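Local coordinates for effector protein HopAB2 (PDB 3TL8) that acts as a secreted bacterial virulence factor that suppresses plant immunity in susceptible hosts and triggers the hypersensitive response in tomato when recognised by Pto, at residues T59-H64 / N101-L106. Numbering follows the deposited sequence.
Sequences TALERH and NLNVAL
Leu61 reaches from helix 54-65 into the near side of helix 98-109, where its CD1 methyl is received by Leu102, Asn103 and Leu106. The closest touch is methyl on methyl: CD1 of Leu61 lies 3.5 Å from CD1 of Leu106, the two leucine side chains crossing at about a right angle. The same Leu61 CD1 sits 3.9 Å from CD2 of Leu102 and also touches the backbone of helix 98-109, 3.8 Å from CA of Asn103, so one branch of one leucine carries most of the apolar contact.

Asn103 faces Leu61 directly, their CA atoms 6.3 Å apart. Its CG, anti to the backbone N (chi1 -174°), is directed toward helix 54-65. OD1 of Asn103 lies 3.6 Å from CB of Leu61. The backbone N of Glu62 is 4.1 Å from that OD1, with no hydrogen bond between them, and none links the two segments anywhere else. The ND2 end makes a weak hydrogen bond to the backbone of the other protein in the complex, so this residue borders both the helix packing and the intermolecular surface.

Helix 29-49 also packs here, Leu47 on Leu102 and Leu44 on Leu106, and Leu99, earlier on helix 98-109, touches Leu61. The segment axes come within 10.2 Å of each other, their directions 132° apart. This is leucine-rich packing between two helices that run in broadly opposite directions but are well splayed, joining two members of the small all-helical core of the AvrPtoB BAK1-binding domain.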
loop_
_atom_site.group_PDB
_atom_site.type_symbol
_atom_site.label_atom_id
_atom_site.label_comp_id
_atom_site.label_asym_id
_atom_site.label_seq_id
_atom_site.Cartn_x
_atom_site.Cartn_y
_atom_site.Cartn_z
ATOM N N THR B 59 -5.211 3.839 -22.732
ATOM C CA THR B 59 -3.833 4.280 -22.541
ATOM C C THR B 59 -3.677 5.386 -21.499
ATOM O O THR B 59 -2.812 5.306 -20.632
ATOM C CB THR B 59 -3.207 4.741 -23.871
ATOM O OG1 THR B 59 -3.512 3.792 -24.899
ATOM C CG2 THR B 59 -1.693 4.876 -23.734
ATOM N N ALA B 60 -4.508 6.418 -21.583
ATOM C CA ALA B 60 -4.405 7.529 -20.643
ATOM C C ALA B 60 -4.711 7.055 -19.226
ATOM O O ALA B 60 -4.101 7.516 -18.257
ATOM C CB ALA B 60 -5.336 8.657 -21.039
ATOM N N LEU B 61 -5.664 6.133 -19.121
ATOM C CA LEU B 61 -6.066 5.573 -17.840
ATOM C C LEU B 61 -5.037 4.600 -17.277
ATOM O O LEU B 61 -4.788 4.580 -16.077
ATOM C CB LEU B 61 -7.416 4.873 -17.970
ATOM C CG LEU B 61 -8.600 5.717 -17.529
ATOM C CD1 LEU B 61 -9.853 4.865 -17.479
ATOM C CD2 LEU B 61 -8.302 6.319 -16.173
ATOM N N GLU B 62 -4.457 3.784 -18.149
ATOM C CA GLU B 62 -3.456 2.824 -17.722
ATOM C C GLU B 62 -2.214 3.564 -17.241
ATOM O O GLU B 62 -1.697 3.298 -16.159
ATOM C CB GLU B 62 -3.097 1.868 -18.859
ATOM C CG GLU B 62 -2.106 0.791 -18.446
ATOM C CD GLU B 62 -1.623 -0.054 -19.611
ATOM O OE1 GLU B 62 -1.956 0.277 -20.773
ATOM O OE2 GLU B 62 -0.909 -1.049 -19.359
ATOM N N ARG B 63 -1.742 4.503 -18.046
ATOM C CA ARG B 63 -0.543 5.242 -17.702
ATOM C C ARG B 63 -0.742 6.140 -16.491
ATOM O O ARG B 63 0.218 6.468 -15.797
ATOM C CB ARG B 63 -0.055 6.040 -18.903
ATOM C CG ARG B 63 0.409 5.145 -20.029
ATOM C CD ARG B 63 0.959 5.933 -21.200
ATOM N NE ARG B 63 1.620 5.048 -22.153
ATOM C CZ ARG B 63 2.067 5.430 -23.343
ATOM N NH1 ARG B 63 1.920 6.689 -23.735
ATOM N NH2 ARG B 63 2.657 4.551 -24.142
ATOM N N HIS B 64 -1.984 6.534 -16.228
ATOM C CA HIS B 64 -2.263 7.372 -15.067
ATOM C C HIS B 64 -2.271 6.552 -13.783
ATOM O O HIS B 64 -1.671 6.939 -12.779
ATOM C CB HIS B 64 -3.593 8.119 -15.219
ATOM C CG HIS B 64 -3.904 9.027 -14.067
ATOM N ND1 HIS B 64 -3.163 10.155 -13.788
ATOM C CD2 HIS B 64 -4.866 8.967 -13.116
ATOM C CE1 HIS B 64 -3.657 10.752 -12.717
ATOM N NE2 HIS B 64 -4.692 10.051 -12.290
ATOM N N ASN B 101 -12.411 2.190 -10.960
ATOM C CA ASN B 101 -13.615 1.494 -11.387
ATOM C C ASN B 101 -13.808 1.567 -12.897
ATOM O O ASN B 101 -14.169 0.578 -13.524
ATOM C CB ASN B 101 -14.849 2.058 -10.675
ATOM C CG ASN B 101 -14.877 1.712 -9.190
ATOM O OD1 ASN B 101 -14.347 0.680 -8.768
ATOM N ND2 ASN B 101 -15.499 2.573 -8.395
ATOM N N LEU B 102 -13.568 2.744 -13.466
ATOM C CA LEU B 102 -13.713 2.968 -14.899
ATOM C C LEU B 102 -12.713 2.172 -15.719
ATOM O O LEU B 102 -13.052 1.601 -16.748
ATOM C CB LEU B 102 -13.542 4.448 -15.234
ATOM C CG LEU B 102 -13.744 4.740 -16.719
ATOM C CD1 LEU B 102 -15.157 4.344 -17.135
ATOM C CD2 LEU B 102 -13.466 6.194 -17.027
ATOM N N ASN B 103 -11.471 2.148 -15.263
ATOM C CA ASN B 103 -10.422 1.431 -15.960
ATOM C C ASN B 103 -10.780 -0.045 -16.102
ATOM O O ASN B 103 -10.510 -0.673 -17.124
ATOM C CB ASN B 103 -9.114 1.616 -15.202
ATOM C CG ASN B 103 -7.933 1.027 -15.922
ATOM O OD1 ASN B 103 -7.589 1.443 -17.036
ATOM N ND2 ASN B 103 -7.280 0.065 -15.282
ATOM N N VAL B 104 -11.415 -0.592 -15.073
ATOM C CA VAL B 104 -11.858 -1.983 -15.101
ATOM C C VAL B 104 -12.990 -2.185 -16.100
ATOM O O VAL B 104 -13.039 -3.194 -16.799
ATOM C CB VAL B 104 -12.332 -2.466 -13.712
ATOM C CG1 VAL B 104 -13.091 -3.762 -13.843
ATOM C CG2 VAL B 104 -11.145 -2.637 -12.779
ATOM N N ALA B 105 -13.897 -1.213 -16.147
ATOM C CA ALA B 105 -15.055 -1.260 -17.037
ATOM C C ALA B 105 -14.635 -1.177 -18.501
ATOM O O ALA B 105 -15.268 -1.768 -19.363
ATOM C CB ALA B 105 -16.036 -0.139 -16.698
ATOM N N LEU B 106 -13.559 -0.443 -18.760
ATOM C CA LEU B 106 -12.981 -0.358 -20.086
ATOM C C LEU B 106 -12.465 -1.704 -20.568
ATOM O O LEU B 106 -12.863 -2.184 -21.627
ATOM C CB LEU B 106 -11.829 0.651 -20.108
ATOM C CG LEU B 106 -12.139 2.146 -20.159
ATOM C CD1 LEU B 106 -10.841 2.932 -20.257
ATOM C CD2 LEU B 106 -13.034 2.458 -21.343
#